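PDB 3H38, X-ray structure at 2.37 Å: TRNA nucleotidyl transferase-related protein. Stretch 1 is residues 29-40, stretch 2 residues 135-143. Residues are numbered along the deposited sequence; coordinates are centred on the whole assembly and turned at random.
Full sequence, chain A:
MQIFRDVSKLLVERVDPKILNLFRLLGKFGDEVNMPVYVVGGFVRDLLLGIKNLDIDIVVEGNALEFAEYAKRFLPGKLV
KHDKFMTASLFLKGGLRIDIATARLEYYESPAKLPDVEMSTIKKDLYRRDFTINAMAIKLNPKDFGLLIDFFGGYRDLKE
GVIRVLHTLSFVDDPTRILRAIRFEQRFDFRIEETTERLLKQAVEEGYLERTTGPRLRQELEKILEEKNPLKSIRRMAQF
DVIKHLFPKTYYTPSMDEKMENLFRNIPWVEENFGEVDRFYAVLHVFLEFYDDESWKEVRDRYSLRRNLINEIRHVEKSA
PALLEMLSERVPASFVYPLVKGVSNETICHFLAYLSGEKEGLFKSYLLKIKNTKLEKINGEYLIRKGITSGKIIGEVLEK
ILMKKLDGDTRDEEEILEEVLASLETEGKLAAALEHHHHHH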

# COMPACT_ATOMS: atom_id res chain seq x y z
N PHE A 29 -34.65 -11.38 4.76
CA PHE A 29 -34.19 -12.22 5.87
C PHE A 29 -34.14 -11.41 7.15
O PHE A 29 -34.39 -11.95 8.23
CB PHE A 29 -32.79 -12.79 5.63
CG PHE A 29 -32.68 -13.64 4.40
CD1 PHE A 29 -31.44 -13.89 3.84
CD2 PHE A 29 -33.81 -14.17 3.80
CE1 PHE A 29 -31.33 -14.67 2.70
CE2 PHE A 29 -33.70 -14.95 2.66
CZ PHE A 29 -32.46 -15.20 2.11
N GLY A 30 -33.81 -10.13 7.04
CA GLY A 30 -33.71 -9.27 8.21
C GLY A 30 -35.03 -9.26 8.95
O GLY A 30 -35.08 -9.55 10.14
N ASP A 31 -36.10 -8.96 8.22
CA ASP A 31 -37.45 -8.94 8.78
C ASP A 31 -37.85 -10.29 9.37
O ASP A 31 -38.50 -10.35 10.41
CB ASP A 31 -38.46 -8.57 7.70
CG ASP A 31 -38.47 -7.09 7.40
OD1 ASP A 31 -37.63 -6.38 8.00
OD2 ASP A 31 -39.30 -6.65 6.57
N GLU A 32 -37.47 -11.36 8.70
CA GLU A 32 -37.92 -12.69 9.09
C GLU A 32 -37.23 -13.17 10.35
O GLU A 32 -37.66 -14.14 10.97
CB GLU A 32 -37.71 -13.68 7.95
CG GLU A 32 -38.75 -13.56 6.84
CD GLU A 32 -38.35 -14.30 5.58
OE1 GLU A 32 -39.15 -14.31 4.63
OE2 GLU A 32 -37.23 -14.86 5.53
N VAL A 33 -36.15 -12.49 10.73
CA VAL A 33 -35.45 -12.77 11.98
C VAL A 33 -35.36 -11.51 12.83
O VAL A 33 -34.59 -11.44 13.77
CB VAL A 33 -34.05 -13.33 11.71
CG1 VAL A 33 -34.15 -14.68 11.04
CG2 VAL A 33 -33.24 -12.35 10.85
N ASN A 34 -36.16 -10.51 12.48
CA ASN A 34 -36.25 -9.29 13.28
C ASN A 34 -34.94 -8.55 13.52
O ASN A 34 -34.69 -8.05 14.61
CB ASN A 34 -36.93 -9.60 14.62
CG ASN A 34 -38.37 -10.03 14.45
OD1 ASN A 34 -39.21 -9.25 13.99
ND2 ASN A 34 -38.65 -11.28 14.80
N MET A 35 -34.12 -8.44 12.48
CA MET A 35 -32.91 -7.62 12.51
C MET A 35 -32.99 -6.56 11.42
O MET A 35 -33.28 -6.89 10.27
CB MET A 35 -31.67 -8.47 12.27
CG MET A 35 -31.33 -9.45 13.41
SD MET A 35 -29.94 -10.45 12.91
CE MET A 35 -30.26 -12.02 13.72
N PRO A 36 -32.77 -5.29 11.77
CA PRO A 36 -32.59 -4.27 10.71
C PRO A 36 -31.31 -4.52 9.92
O PRO A 36 -30.27 -4.71 10.54
CB PRO A 36 -32.49 -2.96 11.50
CG PRO A 36 -33.25 -3.26 12.81
CD PRO A 36 -32.90 -4.69 13.11
N VAL A 37 -31.39 -4.55 8.59
CA VAL A 37 -30.24 -4.82 7.74
C VAL A 37 -29.79 -3.59 6.93
O VAL A 37 -30.63 -2.86 6.40
CB VAL A 37 -30.52 -5.96 6.75
CG1 VAL A 37 -29.22 -6.44 6.15
CG2 VAL A 37 -31.19 -7.10 7.45
N TYR A 38 -28.48 -3.38 6.82
CA TYR A 38 -27.90 -2.27 6.06
C TYR A 38 -26.64 -2.63 5.26
O TYR A 38 -25.79 -3.42 5.70
CB TYR A 38 -27.49 -1.14 6.99
CG TYR A 38 -28.45 -0.78 8.09
CD1 TYR A 38 -28.48 -1.51 9.25
CD2 TYR A 38 -29.29 0.32 7.97
CE1 TYR A 38 -29.35 -1.17 10.28
CE2 TYR A 38 -30.17 0.66 8.99
CZ TYR A 38 -30.19 -0.09 10.14
OH TYR A 38 -31.05 0.26 11.15
N VAL A 39 -26.48 -1.99 4.11
CA VAL A 39 -25.20 -1.97 3.44
C VAL A 39 -24.53 -0.65 3.84
O VAL A 39 -25.21 0.37 4.00
CB VAL A 39 -25.35 -2.15 1.91
CG1 VAL A 39 -25.96 -0.91 1.29
CG2 VAL A 39 -24.01 -2.49 1.27
N VAL A 40 -23.22 -0.68 4.08
CA VAL A 40 -22.54 0.48 4.67
C VAL A 40 -21.22 0.83 3.98
O VAL A 40 -20.68 0.04 3.21
CB VAL A 40 -22.22 0.22 6.15
CG1 VAL A 40 -23.49 -0.05 6.93
CG2 VAL A 40 -21.28 -0.97 6.28
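Stretch 2 135-143: AMAIKLNPK

Stretch 2 lies beside stretch 1 as an antiparallel β partner, with a loop at its C-terminal end that reaches back to the helix of stretch 1. Residues 137-139 are extended and pair with strand 37-40. The two strand axes approach to 4.6 Å, and their N-to-C directions differ by 150°.

Stretch 1 opens with the end of a helix. At Gly30 stretch 1 itself leaves no room for a side chain: an ideal CB would lie 2.3 Å from Val37 CG2, a clash. Asp31 points toward stretch 2. Asp31 OD2 lies 3.1 Å from Pro142 CD. Asp31 OD2 also accepts a hydrogen bond from a water at 2.9 Å, and that water accepts one from Lys143 N at 3.0 Å, so the water bridges Asp31 and Lys143. Glu32, Val33 and Asn34 make no contact with stretch 2. The chain returns at Pro36, whose CB is 4.3 Å from Lys139 CE.

The strand pairing then begins. Leu140 N donates to Val37 O at 2.7 Å, nearly straight at 171°. The side chains of these residues also meet, Val37 CB to Leu140 CB at 4.2 Å. Tyr38 faces Lys139 in a non-hydrogen-bonded pair, CA to CA 4.3 Å. Tyr38 CD2 is 3.8 Å from Lys139 CB, and Tyr38 CA makes a CA-H...O contact with Ile138 O at 3.2 Å. Val39 and Ile138 form the hydrogen-bonded pair. Val39 N donates to Ile138 O, and Ile138 N to Val39 O, both at 2.9 Å. Their side chains share the other face of the sheet, with Val39 CG1 3.8 Å from Ile138 CB. Val40 pairs with Ala137 on the Tyr38 face, where Val40 CG1 meets Ala137 CB at 3.8 Å.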

# COMPACT_ATOMS: atom_id res chain seq x y z
N ALA A 135 -19.28 7.11 6.25
CA ALA A 135 -20.10 6.84 7.45
C ALA A 135 -21.60 6.79 7.13
O ALA A 135 -22.44 7.28 7.88
CB ALA A 135 -19.83 7.90 8.50
N MET A 136 -21.92 6.23 5.99
CA MET A 136 -23.27 6.28 5.49
C MET A 136 -23.78 4.87 5.28
O MET A 136 -23.02 3.92 5.06
CB MET A 136 -23.36 7.10 4.21
CG MET A 136 -23.30 8.60 4.46
SD MET A 136 -23.55 9.58 2.96
CE MET A 136 -21.99 9.30 2.09
N ALA A 137 -25.08 4.74 5.41
CA ALA A 137 -25.68 3.43 5.30
C ALA A 137 -26.93 3.51 4.43
O ALA A 137 -27.50 4.60 4.18
CB ALA A 137 -25.98 2.87 6.72
N ILE A 138 -27.32 2.35 3.91
CA ILE A 138 -28.57 2.21 3.20
C ILE A 138 -29.25 0.99 3.76
O ILE A 138 -28.66 -0.10 3.85
CB ILE A 138 -28.39 2.02 1.68
CG1 ILE A 138 -27.78 3.27 1.03
CG2 ILE A 138 -29.76 1.69 1.04
CD1 ILE A 138 -27.18 3.02 -0.35
N LYS A 139 -30.49 1.17 4.15
CA LYS A 139 -31.22 0.13 4.83
C LYS A 139 -31.81 -0.82 3.82
O LYS A 139 -32.41 -0.39 2.84
CB LYS A 139 -32.32 0.76 5.69
CG LYS A 139 -33.10 -0.23 6.49
CD LYS A 139 -33.89 0.49 7.56
CE LYS A 139 -34.49 -0.52 8.57
NZ LYS A 139 -35.56 0.14 9.32
N LEU A 140 -31.67 -2.12 4.07
CA LEU A 140 -32.19 -3.15 3.17
C LEU A 140 -33.56 -3.78 3.50
O LEU A 140 -34.11 -4.49 2.67
CB LEU A 140 -31.15 -4.25 2.97
CG LEU A 140 -29.82 -3.66 2.48
CD1 LEU A 140 -28.85 -4.74 2.03
CD2 LEU A 140 -30.07 -2.65 1.34
N ASN A 141 -34.09 -3.54 4.70
CA ASN A 141 -35.36 -4.15 5.08
C ASN A 141 -36.45 -3.59 4.16
O ASN A 141 -36.39 -2.40 3.80
CB ASN A 141 -35.71 -3.88 6.54
CG ASN A 141 -34.65 -4.41 7.52
OD1 ASN A 141 -34.74 -5.55 8.02
ND2 ASN A 141 -33.65 -3.58 7.80
N PRO A 142 -37.40 -4.46 3.74
CA PRO A 142 -38.39 -4.18 2.68
C PRO A 142 -39.08 -2.81 2.77
O PRO A 142 -39.01 -2.06 1.79
CB PRO A 142 -39.39 -5.32 2.85
CG PRO A 142 -38.51 -6.49 3.26
CD PRO A 142 -37.44 -5.88 4.15
N LYS A 143 -39.71 -2.47 3.89
CA LYS A 143 -40.35 -1.16 3.97
C LYS A 143 -39.35 0.00 3.76
O LYS A 143 -39.71 1.04 3.18
CB LYS A 143 -41.11 -0.95 5.30
CG LYS A 143 -41.51 0.53 5.52
CD LYS A 143 -42.55 0.75 6.58
CE LYS A 143 -42.20 1.96 7.44
NZ LYS A 143 -42.11 3.25 6.74
O HOH W 1 -39.64 -3.77 6.54